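Pyridine nucleotide-disulfide oxidoreductase-like protein (Myceliophthora thermophila, PDB 5MQ6) catalyses the FAD-dependent Baeyer-Villiger oxidation of ketones, polycyclic ones especially, inserting one oxygen atom beside the carbonyl to give esters or lactones. Local coordinates at residues L110-A115 with K176-S181; S181-I186 with L197-G202; A86-L91 with E162-I167; R78-I83 with Q215-L220. All blocks are in the same frame, centred on the assembly; numbering follows the deposited sequence.

Interaction 1 of 4, residues L110-A115 with K176-S181. With FAD (flavin-adenine dinucleotide), chain B.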
# COMPACT_ATOMS: atom_id res chain seq x y z
N LEU A 110 15.43 17.59 2.70
CA LEU A 110 14.12 18.11 2.52
C LEU A 110 13.21 16.97 2.19
O LEU A 110 13.41 16.29 1.21
CB LEU A 110 14.03 19.23 1.47
CG LEU A 110 12.62 19.87 1.38
CD1 LEU A 110 12.34 20.73 2.60
CD2 LEU A 110 12.43 20.69 0.12
N MET A 111 12.18 16.82 3.02
CA MET A 111 11.11 15.85 2.77
C MET A 111 10.00 16.63 2.11
O MET A 111 9.70 17.77 2.55
CB MET A 111 10.62 15.17 4.06
CG MET A 111 11.77 14.55 4.90
SD MET A 111 11.16 13.86 6.46
CE MET A 111 10.45 12.36 5.80
N VAL A 112 9.43 16.04 1.05
CA VAL A 112 8.37 16.69 0.29
C VAL A 112 7.19 15.77 0.20
O VAL A 112 7.31 14.57 -0.15
CB VAL A 112 8.84 17.08 -1.14
CG1 VAL A 112 7.80 17.90 -1.93
CG2 VAL A 112 10.13 17.89 -1.01
N ASP A 113 6.00 16.32 0.48
CA ASP A 113 4.79 15.53 0.51
C ASP A 113 3.61 16.45 0.16
O ASP A 113 3.52 17.58 0.62
CB ASP A 113 4.63 14.94 1.91
CG ASP A 113 3.70 13.69 1.95
OD1 ASP A 113 2.70 13.62 1.20
OD2 ASP A 113 3.98 12.78 2.76
N ALA A 114 2.68 15.93 -0.58
CA ALA A 114 1.39 16.56 -0.88
C ALA A 114 0.51 16.63 0.36
O ALA A 114 -0.29 17.49 0.44
CB ALA A 114 0.67 15.81 -2.01
N ALA A 115 0.65 15.74 1.32
CA ALA A 115 -0.08 15.86 2.58
C ALA A 115 0.24 17.12 3.32
O ALA A 115 1.31 17.72 3.14
CB ALA A 115 0.22 14.67 3.50
N LYS A 176 12.39 20.34 8.37
CA LYS A 176 12.99 19.80 7.13
C LYS A 176 11.96 19.18 6.16
O LYS A 176 12.26 18.27 5.38
CB LYS A 176 14.01 18.80 7.58
CG LYS A 176 15.15 19.44 8.43
CD LYS A 176 16.11 18.36 8.84
CE LYS A 176 17.41 18.95 9.45
NZ LYS A 176 17.40 18.80 10.86
N ALA A 177 10.77 19.69 6.21
CA ALA A 177 9.67 19.23 5.42
C ALA A 177 8.91 20.34 4.71
O ALA A 177 8.64 21.37 5.23
CB ALA A 177 8.73 18.45 6.29
N LEU A 178 8.53 20.05 3.49
CA LEU A 178 7.73 20.87 2.70
C LEU A 178 6.42 20.11 2.41
O LEU A 178 6.38 19.13 1.67
CB LEU A 178 8.48 21.25 1.45
CG LEU A 178 7.67 21.94 0.37
CD1 LEU A 178 7.15 23.33 0.90
CD2 LEU A 178 8.50 22.02 -0.87
N PHE A 179 5.32 20.62 2.95
CA PHE A 179 4.01 19.93 2.83
C PHE A 179 3.14 20.63 1.79
O PHE A 179 3.55 21.67 1.19
CB PHE A 179 3.31 19.86 4.21
CG PHE A 179 4.02 19.02 5.17
CD1 PHE A 179 4.18 17.66 4.93
CD2 PHE A 179 4.58 19.57 6.30
CE1 PHE A 179 4.88 16.85 5.83
CE2 PHE A 179 5.23 18.77 7.18
CZ PHE A 179 5.39 17.39 6.93
N ARG A 180 1.96 20.07 1.56
CA ARG A 180 1.03 20.58 0.57
C ARG A 180 1.62 20.64 -0.82
O ARG A 180 1.12 21.40 -1.68
CB ARG A 180 0.50 21.98 0.95
CG ARG A 180 -0.09 22.02 2.35
CD ARG A 180 -0.54 23.44 2.73
NE ARG A 180 0.58 24.37 2.81
CZ ARG A 180 0.48 25.67 3.04
NH1 ARG A 180 -0.68 26.20 3.29
NH2 ARG A 180 1.54 26.45 3.06
N SER A 181 2.68 19.89 -1.08
CA SER A 181 3.39 20.05 -2.31
C SER A 181 3.35 18.83 -3.22
O SER A 181 3.78 17.74 -2.84
CB SER A 181 4.82 20.45 -1.98
OG SER A 181 4.83 21.68 -1.34
PA FAD B . 2.56 6.54 2.20
O1A FAD B . 1.56 6.34 1.12
O2A FAD B . 2.20 6.32 3.66
O5B FAD B . 3.13 8.04 2.08
C5B FAD B . 3.53 8.53 0.85
C4B FAD B . 3.16 9.99 0.77
O4B FAD B . 3.78 10.52 -0.42
C3B FAD B . 1.67 10.31 0.66
O3B FAD B . 1.34 11.37 1.52
C2B FAD B . 1.50 10.72 -0.77
O2B FAD B . 0.44 11.63 -0.95
C1B FAD B . 2.85 11.34 -1.07
N9A FAD B . 3.14 11.42 -2.48
C8A FAD B . 3.08 10.41 -3.38
N7A FAD B . 3.37 10.90 -4.58
C5A FAD B . 3.61 12.22 -4.49
C6A FAD B . 4.01 13.28 -5.44
N6A FAD B . 4.18 13.12 -6.74
N1A FAD B . 4.21 14.44 -4.88
C2A FAD B . 4.02 14.69 -3.56
N3A FAD B . 3.67 13.83 -2.63
C4A FAD B . 3.43 12.56 -3.09
N1 FAD B . 0.04 -1.66 5.36
C2 FAD B . 0.45 -2.55 6.32
O2 FAD B . 1.51 -3.15 6.21
N3 FAD B . -0.30 -2.77 7.41
C4 FAD B . -1.47 -2.12 7.56
O4 FAD B . -2.11 -2.36 8.58
C4X FAD B . -2.00 -1.15 6.59
N5 FAD B . -3.20 -0.48 6.69
C5X FAD B . -3.55 0.38 5.71
C6 FAD B . -4.83 1.10 5.78
C7 FAD B . -5.12 2.02 4.66
C7M FAD B . -6.41 2.82 4.64
C8 FAD B . -4.20 2.20 3.50
C8M FAD B . -4.48 3.15 2.34
C9 FAD B . -3.01 1.50 3.47
C9A FAD B . -2.66 0.60 4.52
N10 FAD B . -1.45 -0.10 4.41
C10 FAD B . -1.09 -0.96 5.45
C1' FAD B . -0.49 0.12 3.30
C2' FAD B . 0.28 1.46 3.66
O2' FAD B . 0.22 2.35 2.54
C3' FAD B . 1.76 1.25 4.14
O3' FAD B . 1.77 0.42 5.30
C4' FAD B . 2.55 2.51 4.59
O4' FAD B . 1.76 3.48 5.42
C5' FAD B . 3.17 3.21 3.37
O5' FAD B . 4.21 4.11 3.88
P FAD B . 4.91 4.98 2.71
O1P FAD B . 5.58 6.18 3.47
O2P FAD B . 5.68 3.98 1.84
O3P FAD B . 3.68 5.48 1.74

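Interaction 2 of 4, residues S181-I186 with L197-G202. With FAD (flavin-adenine dinucleotide), chain B.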
# COMPACT_ATOMS: atom_id res chain seq x y z
N SER A 181 2.68 19.89 -1.08
CA SER A 181 3.39 20.05 -2.31
C SER A 181 3.35 18.83 -3.22
O SER A 181 3.78 17.74 -2.84
CB SER A 181 4.82 20.45 -1.98
OG SER A 181 4.83 21.68 -1.34
N ASN A 182 2.95 19.04 -4.46
CA ASN A 182 2.95 18.02 -5.46
C ASN A 182 4.18 18.10 -6.30
O ASN A 182 4.44 19.11 -6.97
CB ASN A 182 1.70 18.15 -6.34
CG ASN A 182 1.62 17.05 -7.41
OD1 ASN A 182 1.99 15.86 -7.20
ND2 ASN A 182 1.11 17.43 -8.57
N VAL A 183 4.91 17.01 -6.34
CA VAL A 183 6.07 16.88 -7.25
C VAL A 183 5.55 16.41 -8.57
O VAL A 183 4.79 15.45 -8.61
CB VAL A 183 7.13 15.87 -6.72
CG1 VAL A 183 8.32 15.85 -7.63
CG2 VAL A 183 7.54 16.23 -5.29
N LYS A 184 5.98 17.05 -9.66
CA LYS A 184 5.52 16.67 -11.04
C LYS A 184 6.59 16.06 -11.90
O LYS A 184 6.31 15.17 -12.70
CB LYS A 184 4.97 17.93 -11.78
CG LYS A 184 3.69 18.45 -11.18
CD LYS A 184 3.67 19.92 -10.86
CE LYS A 184 3.29 20.81 -12.04
NZ LYS A 184 3.91 22.24 -12.01
N THR A 185 7.84 16.52 -11.74
CA THR A 185 8.94 16.19 -12.61
C THR A 185 10.18 16.09 -11.77
O THR A 185 10.39 16.91 -10.88
CB THR A 185 9.10 17.30 -13.63
OG1 THR A 185 7.92 17.30 -14.40
CG2 THR A 185 10.09 17.01 -14.57
N ILE A 186 11.02 15.12 -12.09
CA ILE A 186 12.34 14.97 -11.47
C ILE A 186 13.29 14.79 -12.65
O ILE A 186 13.18 13.86 -13.47
CB ILE A 186 12.27 13.74 -10.58
CG1 ILE A 186 11.14 13.91 -9.54
CG2 ILE A 186 13.59 13.44 -9.94
CD1 ILE A 186 10.97 12.68 -8.69
N LEU A 197 13.70 19.07 -9.08
CA LEU A 197 12.32 18.74 -8.94
C LEU A 197 11.45 19.95 -9.23
O LEU A 197 11.73 21.02 -8.70
CB LEU A 197 12.07 18.27 -7.53
CG LEU A 197 12.51 16.85 -7.13
CD1 LEU A 197 14.02 16.73 -7.05
CD2 LEU A 197 11.84 16.45 -5.82
N GLU A 198 10.40 19.75 -10.03
CA GLU A 198 9.34 20.72 -10.19
C GLU A 198 8.22 20.38 -9.29
O GLU A 198 7.62 19.32 -9.45
CB GLU A 198 8.74 20.69 -11.56
CG GLU A 198 9.65 21.13 -12.62
CD GLU A 198 9.08 20.93 -14.01
OE1 GLU A 198 7.85 20.52 -14.19
OE2 GLU A 198 9.90 21.20 -14.94
N VAL A 199 7.86 21.35 -8.45
CA VAL A 199 6.98 21.16 -7.33
C VAL A 199 5.96 22.33 -7.31
O VAL A 199 6.32 23.51 -7.53
CB VAL A 199 7.80 21.21 -6.05
CG1 VAL A 199 6.89 21.19 -4.91
CG2 VAL A 199 8.83 20.06 -5.94
N THR A 200 4.72 22.01 -7.01
CA THR A 200 3.66 23.03 -6.77
C THR A 200 3.17 22.94 -5.36
O THR A 200 2.65 21.89 -4.95
CB THR A 200 2.44 22.76 -7.68
OG1 THR A 200 2.89 22.75 -9.00
CG2 THR A 200 1.44 23.90 -7.61
N GLU A 201 3.37 24.00 -4.59
CA GLU A 201 2.95 24.08 -3.20
C GLU A 201 1.62 24.84 -3.09
O GLU A 201 1.59 26.06 -3.33
CB GLU A 201 4.01 24.76 -2.36
CG GLU A 201 3.71 24.93 -0.91
CD GLU A 201 4.41 26.07 -0.17
OE1 GLU A 201 5.07 26.87 -0.82
OE2 GLU A 201 4.28 26.12 1.11
N GLY A 202 0.57 24.11 -2.66
CA GLY A 202 -0.68 24.67 -2.19
C GLY A 202 -0.52 25.62 -1.05
O GLY A 202 0.27 25.38 -0.15
PA FAD B . 2.56 6.54 2.20
O1A FAD B . 1.56 6.34 1.12
O2A FAD B . 2.20 6.32 3.66
O5B FAD B . 3.13 8.04 2.08
C5B FAD B . 3.53 8.53 0.85
C4B FAD B . 3.16 9.99 0.77
O4B FAD B . 3.78 10.52 -0.42
C3B FAD B . 1.67 10.31 0.66
O3B FAD B . 1.34 11.37 1.52
C2B FAD B . 1.50 10.72 -0.77
O2B FAD B . 0.44 11.63 -0.95
C1B FAD B . 2.85 11.34 -1.07
N9A FAD B . 3.14 11.42 -2.48
C8A FAD B . 3.08 10.41 -3.38
N7A FAD B . 3.37 10.90 -4.58
C5A FAD B . 3.61 12.22 -4.49
C6A FAD B . 4.01 13.28 -5.44
N6A FAD B . 4.18 13.12 -6.74
N1A FAD B . 4.21 14.44 -4.88
C2A FAD B . 4.02 14.69 -3.56
N3A FAD B . 3.67 13.83 -2.63
C4A FAD B . 3.43 12.56 -3.09
N1 FAD B . 0.04 -1.66 5.36
C2 FAD B . 0.45 -2.55 6.32
O2 FAD B . 1.51 -3.15 6.21
N3 FAD B . -0.30 -2.77 7.41
C4 FAD B . -1.47 -2.12 7.56
O4 FAD B . -2.11 -2.36 8.58
C4X FAD B . -2.00 -1.15 6.59
N5 FAD B . -3.20 -0.48 6.69
C5X FAD B . -3.55 0.38 5.71
C6 FAD B . -4.83 1.10 5.78
C7 FAD B . -5.12 2.02 4.66
C7M FAD B . -6.41 2.82 4.64
C8 FAD B . -4.20 2.20 3.50
C8M FAD B . -4.48 3.15 2.34
C9 FAD B . -3.01 1.50 3.47
C9A FAD B . -2.66 0.60 4.52
N10 FAD B . -1.45 -0.10 4.41
C10 FAD B . -1.09 -0.96 5.45
C1' FAD B . -0.49 0.12 3.30
C2' FAD B . 0.28 1.46 3.66
O2' FAD B . 0.22 2.35 2.54
C3' FAD B . 1.76 1.25 4.14
O3' FAD B . 1.77 0.42 5.30
C4' FAD B . 2.55 2.51 4.59
O4' FAD B . 1.76 3.48 5.42
C5' FAD B . 3.17 3.21 3.37
O5' FAD B . 4.21 4.11 3.88
P FAD B . 4.91 4.98 2.71
O1P FAD B . 5.58 6.18 3.47
O2P FAD B . 5.68 3.98 1.84
O3P FAD B . 3.68 5.48 1.74

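Interaction 3 of 4, residues A86-L91 with E162-I167. With FAD (flavin-adenine dinucleotide), chain B.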
# COMPACT_ATOMS: atom_id res chain seq x y z
N ALA A 86 6.54 11.72 3.32
CA ALA A 86 6.74 11.98 4.70
C ALA A 86 5.85 11.01 5.55
O ALA A 86 5.56 11.26 6.73
CB ALA A 86 6.40 13.42 4.96
N GLY A 87 5.49 9.88 4.94
CA GLY A 87 4.88 8.82 5.71
C GLY A 87 5.96 8.01 6.42
O GLY A 87 7.11 8.45 6.53
N TYR A 88 5.59 6.83 6.93
CA TYR A 88 6.54 5.95 7.63
C TYR A 88 7.75 5.61 6.76
O TYR A 88 8.86 5.51 7.25
CB TYR A 88 5.91 4.65 8.13
CG TYR A 88 5.00 4.82 9.32
CD1 TYR A 88 5.13 5.87 10.23
CD2 TYR A 88 4.03 3.86 9.61
CE1 TYR A 88 4.26 5.98 11.35
CE2 TYR A 88 3.23 3.97 10.72
CZ TYR A 88 3.34 5.02 11.59
OH TYR A 88 2.55 5.06 12.71
N GLY A 89 7.54 5.45 5.48
CA GLY A 89 8.66 5.20 4.60
C GLY A 89 9.68 6.31 4.49
O GLY A 89 10.86 6.08 4.64
N GLY A 90 9.23 7.50 4.17
CA GLY A 90 10.14 8.61 4.14
C GLY A 90 10.76 8.94 5.47
O GLY A 90 11.94 9.35 5.53
N LEU A 91 9.97 8.81 6.54
CA LEU A 91 10.56 8.96 7.87
C LEU A 91 11.71 7.96 8.12
O LEU A 91 12.73 8.36 8.67
CB LEU A 91 9.52 8.85 8.95
CG LEU A 91 8.52 10.01 9.06
CD1 LEU A 91 7.38 9.51 9.92
CD2 LEU A 91 9.23 11.22 9.65
N GLU A 162 0.05 10.02 15.53
CA GLU A 162 0.84 10.58 16.59
C GLU A 162 2.28 9.97 16.58
O GLU A 162 3.26 10.66 16.85
CB GLU A 162 0.11 10.41 17.93
CG GLU A 162 0.98 10.59 19.18
CD GLU A 162 0.21 10.18 20.46
OE1 GLU A 162 0.51 9.14 21.11
OE2 GLU A 162 -0.75 10.87 20.79
N HIS A 163 2.41 8.69 16.24
CA HIS A 163 3.71 8.07 16.20
C HIS A 163 4.61 8.65 15.09
O HIS A 163 5.83 8.81 15.33
CB HIS A 163 3.60 6.60 16.08
CG HIS A 163 4.90 5.89 16.18
ND1 HIS A 163 5.68 5.91 17.33
CD2 HIS A 163 5.54 5.07 15.31
CE1 HIS A 163 6.74 5.13 17.17
NE2 HIS A 163 6.67 4.60 15.96
N ALA A 164 4.02 8.91 13.94
CA ALA A 164 4.68 9.64 12.87
C ALA A 164 5.25 10.98 13.39
O ALA A 164 6.42 11.32 13.15
CB ALA A 164 3.65 9.89 11.75
N TYR A 165 4.42 11.71 14.13
CA TYR A 165 4.86 12.95 14.82
C TYR A 165 5.90 12.70 15.86
O TYR A 165 6.85 13.48 15.96
CB TYR A 165 3.67 13.78 15.36
CG TYR A 165 3.19 14.59 14.23
CD1 TYR A 165 2.50 14.02 13.16
CD2 TYR A 165 3.53 15.97 14.15
CE1 TYR A 165 2.06 14.80 12.05
CE2 TYR A 165 3.09 16.75 13.06
CZ TYR A 165 2.40 16.15 12.00
OH TYR A 165 2.12 16.90 10.91
N ARG A 166 5.77 11.59 16.57
CA ARG A 166 6.79 11.23 17.55
C ARG A 166 8.15 11.05 16.86
O ARG A 166 9.23 11.45 17.39
CB ARG A 166 6.39 9.98 18.31
CG ARG A 166 7.47 9.40 19.21
CD ARG A 166 6.98 8.24 20.09
NE ARG A 166 5.80 8.63 20.84
CZ ARG A 166 4.52 8.38 20.56
NH1 ARG A 166 4.14 7.60 19.53
NH2 ARG A 166 3.59 8.95 21.33
N ILE A 167 8.13 10.39 15.71
CA ILE A 167 9.40 10.13 15.00
C ILE A 167 9.95 11.46 14.51
O ILE A 167 11.13 11.75 14.70
CB ILE A 167 9.23 9.13 13.84
CG1 ILE A 167 8.93 7.75 14.44
CG2 ILE A 167 10.52 9.02 12.99
CD1 ILE A 167 8.25 6.80 13.50
PA FAD B . 2.56 6.54 2.20
O1A FAD B . 1.56 6.34 1.12
O2A FAD B . 2.20 6.32 3.66
O5B FAD B . 3.13 8.04 2.08
C5B FAD B . 3.53 8.53 0.85
C4B FAD B . 3.16 9.99 0.77
O4B FAD B . 3.78 10.52 -0.42
C3B FAD B . 1.67 10.31 0.66
O3B FAD B . 1.34 11.37 1.52
C2B FAD B . 1.50 10.72 -0.77
O2B FAD B . 0.44 11.63 -0.95
C1B FAD B . 2.85 11.34 -1.07
N9A FAD B . 3.14 11.42 -2.48
C8A FAD B . 3.08 10.41 -3.38
N7A FAD B . 3.37 10.90 -4.58
C5A FAD B . 3.61 12.22 -4.49
C6A FAD B . 4.01 13.28 -5.44
N6A FAD B . 4.18 13.12 -6.74
N1A FAD B . 4.21 14.44 -4.88
C2A FAD B . 4.02 14.69 -3.56
N3A FAD B . 3.67 13.83 -2.63
C4A FAD B . 3.43 12.56 -3.09
N1 FAD B . 0.04 -1.66 5.36
C2 FAD B . 0.45 -2.55 6.32
O2 FAD B . 1.51 -3.15 6.21
N3 FAD B . -0.30 -2.77 7.41
C4 FAD B . -1.47 -2.12 7.56
O4 FAD B . -2.11 -2.36 8.58
C4X FAD B . -2.00 -1.15 6.59
N5 FAD B . -3.20 -0.48 6.69
C5X FAD B . -3.55 0.38 5.71
C6 FAD B . -4.83 1.10 5.78
C7 FAD B . -5.12 2.02 4.66
C7M FAD B . -6.41 2.82 4.64
C8 FAD B . -4.20 2.20 3.50
C8M FAD B . -4.48 3.15 2.34
C9 FAD B . -3.01 1.50 3.47
C9A FAD B . -2.66 0.60 4.52
N10 FAD B . -1.45 -0.10 4.41
C10 FAD B . -1.09 -0.96 5.45
C1' FAD B . -0.49 0.12 3.30
C2' FAD B . 0.28 1.46 3.66
O2' FAD B . 0.22 2.35 2.54
C3' FAD B . 1.76 1.25 4.14
O3' FAD B . 1.77 0.42 5.30
C4' FAD B . 2.55 2.51 4.59
O4' FAD B . 1.76 3.48 5.42
C5' FAD B . 3.17 3.21 3.37
O5' FAD B . 4.21 4.11 3.88
P FAD B . 4.91 4.98 2.71
O1P FAD B . 5.58 6.18 3.47
O2P FAD B . 5.68 3.98 1.84
O3P FAD B . 3.68 5.48 1.74

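Interaction 4 of 4, residues R78-I83 with Q215-L220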
# COMPACT_ATOMS: atom_id res chain seq x y z
N ARG A 78 18.66 24.22 -2.74
CA ARG A 78 19.51 23.03 -2.99
C ARG A 78 19.68 22.27 -1.69
O ARG A 78 19.89 22.88 -0.63
CB ARG A 78 20.92 23.44 -3.44
CG ARG A 78 20.90 24.09 -4.78
CD ARG A 78 22.31 24.46 -5.28
NE ARG A 78 22.17 24.47 -6.71
CZ ARG A 78 23.15 24.55 -7.57
NH1 ARG A 78 24.41 24.64 -7.13
NH2 ARG A 78 22.85 24.57 -8.85
N TYR A 79 19.62 20.95 -1.77
CA TYR A 79 19.71 20.12 -0.60
C TYR A 79 20.63 18.95 -0.92
O TYR A 79 20.95 18.71 -2.09
CB TYR A 79 18.33 19.57 -0.21
CG TYR A 79 17.34 20.65 0.07
CD1 TYR A 79 16.64 21.20 -0.95
CD2 TYR A 79 17.23 21.22 1.33
CE1 TYR A 79 15.77 22.26 -0.73
CE2 TYR A 79 16.37 22.31 1.56
CZ TYR A 79 15.62 22.80 0.53
OH TYR A 79 14.76 23.89 0.65
N LYS A 80 21.05 18.21 0.10
CA LYS A 80 21.85 17.01 -0.20
C LYS A 80 20.88 15.89 -0.65
O LYS A 80 21.05 15.33 -1.71
CB LYS A 80 22.66 16.63 1.03
CG LYS A 80 23.62 15.42 0.92
CD LYS A 80 24.41 15.30 2.21
CE LYS A 80 25.52 14.21 2.05
NZ LYS A 80 26.20 14.04 3.34
N PHE A 81 19.90 15.55 0.21
CA PHE A 81 18.88 14.56 -0.06
C PHE A 81 17.48 15.24 -0.14
O PHE A 81 17.08 16.02 0.74
CB PHE A 81 18.80 13.51 1.08
CG PHE A 81 20.05 12.73 1.25
CD1 PHE A 81 20.31 11.63 0.45
CD2 PHE A 81 21.01 13.12 2.18
CE1 PHE A 81 21.50 10.94 0.58
CE2 PHE A 81 22.23 12.42 2.30
CZ PHE A 81 22.47 11.34 1.46
N ILE A 82 16.75 14.92 -1.19
CA ILE A 82 15.30 15.10 -1.19
C ILE A 82 14.63 13.75 -1.08
O ILE A 82 14.87 12.82 -1.85
CB ILE A 82 14.76 15.92 -2.36
CG1 ILE A 82 15.23 17.40 -2.18
CG2 ILE A 82 13.21 15.83 -2.36
CD1 ILE A 82 15.08 18.22 -3.46
N ILE A 83 13.77 13.68 -0.07
CA ILE A 83 12.89 12.53 0.13
C ILE A 83 11.45 12.87 -0.29
O ILE A 83 10.89 13.82 0.22
CB ILE A 83 12.88 12.12 1.61
CG1 ILE A 83 14.32 11.69 2.02
CG2 ILE A 83 11.87 10.98 1.87
CD1 ILE A 83 14.50 11.50 3.51
N GLN A 215 16.58 21.58 -5.94
CA GLN A 215 17.64 20.71 -6.38
C GLN A 215 18.25 19.86 -5.30
O GLN A 215 18.25 20.22 -4.14
CB GLN A 215 18.72 21.50 -7.08
CG GLN A 215 18.23 22.14 -8.39
CD GLN A 215 19.35 22.82 -9.12
OE1 GLN A 215 19.96 23.77 -8.64
NE2 GLN A 215 19.66 22.28 -10.28
N ALA A 216 18.75 18.70 -5.68
CA ALA A 216 19.38 17.79 -4.71
C ALA A 216 20.43 16.93 -5.34
O ALA A 216 20.30 16.59 -6.49
CB ALA A 216 18.33 16.88 -4.07
N ARG A 217 21.36 16.42 -4.54
CA ARG A 217 22.37 15.45 -5.06
C ARG A 217 21.74 14.08 -5.23
O ARG A 217 22.03 13.41 -6.16
CB ARG A 217 23.54 15.34 -4.03
CG ARG A 217 24.28 16.67 -3.90
CD ARG A 217 25.39 16.42 -2.89
NE ARG A 217 26.20 17.55 -2.67
CZ ARG A 217 27.19 17.63 -1.80
NH1 ARG A 217 27.56 16.59 -1.09
NH2 ARG A 217 27.86 18.77 -1.74
N TYR A 218 20.88 13.70 -4.30
CA TYR A 218 20.18 12.46 -4.31
C TYR A 218 18.67 12.66 -4.17
O TYR A 218 18.22 13.55 -3.35
CB TYR A 218 20.62 11.69 -3.08
CG TYR A 218 21.98 11.08 -3.06
CD1 TYR A 218 22.23 9.81 -3.62
CD2 TYR A 218 23.05 11.72 -2.42
CE1 TYR A 218 23.48 9.19 -3.51
CE2 TYR A 218 24.28 11.11 -2.35
CZ TYR A 218 24.49 9.87 -2.86
OH TYR A 218 25.79 9.38 -2.72
N VAL A 219 17.92 11.82 -4.87
CA VAL A 219 16.47 11.79 -4.67
C VAL A 219 16.08 10.40 -4.22
O VAL A 219 16.37 9.46 -4.85
CB VAL A 219 15.68 12.17 -5.93
CG1 VAL A 219 14.15 11.94 -5.78
CG2 VAL A 219 15.99 13.61 -6.33
N LEU A 220 15.40 10.30 -3.10
CA LEU A 220 14.93 9.03 -2.53
C LEU A 220 13.36 9.02 -2.59
O LEU A 220 12.71 9.81 -1.91
CB LEU A 220 15.38 9.03 -1.10
CG LEU A 220 16.83 8.78 -0.75
CD1 LEU A 220 17.84 8.67 -1.79
CD2 LEU A 220 17.25 9.20 0.61

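Interaction 1 of 4, residues L110-A115 with K176-S181
Leu110 packs on Leu178 where two parallel strands of the FAD-binding Rossmann-type domain meet. CG of Leu110 stands anti to the backbone N (chi1 -175°), and its CD1 lies 4.1 Å from Leu178 CB. Val112 CG1 fills the hollow between Leu178 CD2 and Ser181 CB, 3.9 Å from the latter. On the other face Met111 CB meets Ala177 CB loosely, and both side chains touch Phe118. Between the strands Leu178 N reaches Met111 O at 2.7 Å. Past them the pairing continues as turn-like bonds: Ser181 N binds Asp113 O, and Arg180 N reaches Ala115 O at 2.9 Å. The Phe179 ring takes Asp113 CB at its edge, while Phe179 CB lies 3.1 Å from Ala115 O. Asp113 closes an Asx turn, its OD1 accepting from Ala115 N at 3.0 Å, and the same oxygen takes the ribose hydroxyl O3B of FAD at 2.6 Å. Ala114 N binds FAD N3A at 3.1 Å. With OD2 held by Ala86 N, the carboxylate is gripped through both oxygens; an acidic ribose ligand just past the end of the second strand is the classic Rossmann arrangement, and its negative charge would probably strengthen the hydroxyl's bond.

Interaction 2 of 4, residues S181-I186 with L197-G202
Lys184 leans across its neighbour strand to Thr200. Its CB lies 3.8 Å from Glu198 O, the acceptor of its own backbone N; chi1 of -68° sets CG beside that nitrogen, the bend at chi2 brings CD to 3.5 Å from Thr200 OG1, and that at chi3 sets CE 3.6 Å from the same oxygen. NZ ends on it with a 3.2 Å hydrogen bond. Glu211 binds both groups, by a salt bridge to NZ and a hydrogen bond from OG1. An alanine in place of Lys184 would probably leave Glu211 without its positive mate and Thr200 OG1 without this donor. The strands form an antiparallel beta hairpin with a beta bulge between Val183 and Thr185, where the register slips by one. On the face of Val183, its CG1 touches Leu197 CD2 and its CG2 Val199 CG2, while Ile186 lies beside Leu197, pointing the same way. The backbone of Val183 reads the adenine of FAD: its N donates to N1A at 3.0 Å, and its O accepts from N6A at 3.0 Å.

Interaction 3 of 4, residues A86-L91 with E162-I167
A chi1 of -73° puts Tyr88 CG beside its own backbone N, and one of -70° does the same for Leu91, two side chains of helix 88-99 that meet Ala164 on helix 157-170. The first helix follows the glycine-rich turn of a Rossmann-type dinucleotide-binding fold, with Gly87 at its N-cap. Both side chains land on Ala164: Tyr88 CE1 lies 4.0 Å from Ala164 CB, with Ala164 N in the ring plane at its edge, and Leu91 CD1 rests 3.8 Å from Ala164 O. One turn on, Leu91 CB meets Ile167 CG2. The side chains of Tyr88 and His163 cross at about a right angle, the hydroxyl in the imidazole plane at that ring's edge and weakly hydrogen-bonded to Leu160 O; His163 NE2 binds Pro141 O. An alanine in place of Tyr88 would probably open a gap beside Ala164 and His163, deprive Trp122 of its ring contact and cost Leu160 O its weak bond. The helix start faces the cofactor, Gly89 N donating to FAD O1P at 2.9 Å.

Interaction 4 of 4, residues R78-I83 with Q215-L220
Strands 81-83 and 218-220 run parallel, their axes 4.8 Å apart and 20° off alignment, and Arg78 and Tyr79 extend the pairing to Gln215 and Ala216. Corners at Lys80 and Arg217 separate the two stretches of pairing. Here the first strand of the Rossmann-type FAD-binding fold, which leads into its glycine-rich turn, meets two later strands, 210-216 and 218-221. Phe81 and Tyr218 lie side by side, pointing the same way, their planes 17° apart but slid so that the rings barely overlap; Phe81 CE1 comes within 3.5 Å of Tyr218 CD2. Leu220 CD2 continues this face, touching Phe81 CD1 and Ile83 CG1, and Ile556 of helix 541-562 packs on all three of Phe81, Tyr218 and Leu220. On the other face the CD1 end of Ile82 comes to Ala216 CB at 3.6 Å. At the outer end the extended Arg78 grips Gln215 side-on: NE and NH2 both donate to Gln215 OE1, each at 3.0 Å, approaching from the same face of the amide plane.

Three of these contacts share one mixed sheet, with helix 88-99 of interaction 3 packed against it. Interaction 4 is tied to interaction 1 by neighbouring strands, Val112 N meeting Ile83 O at 2.8 Å, and to interaction 3 where Gly90 CA touches Ile83 CG2. Ser181 belongs to both interactions 1 and 2, whose centres lie 10 Å apart, and Leu197 connects interaction 2 with interaction 4 by packing on Ile82 and Val219. Successive parts of FAD fall to different contacts: adenine to interactions 1 and 2, ribose to interaction 1, pyrophosphate to interaction 3. Met111 CE, 3.4 Å from Gly90 O, packs interaction 1 against the phosphate-binding helix of interaction 3.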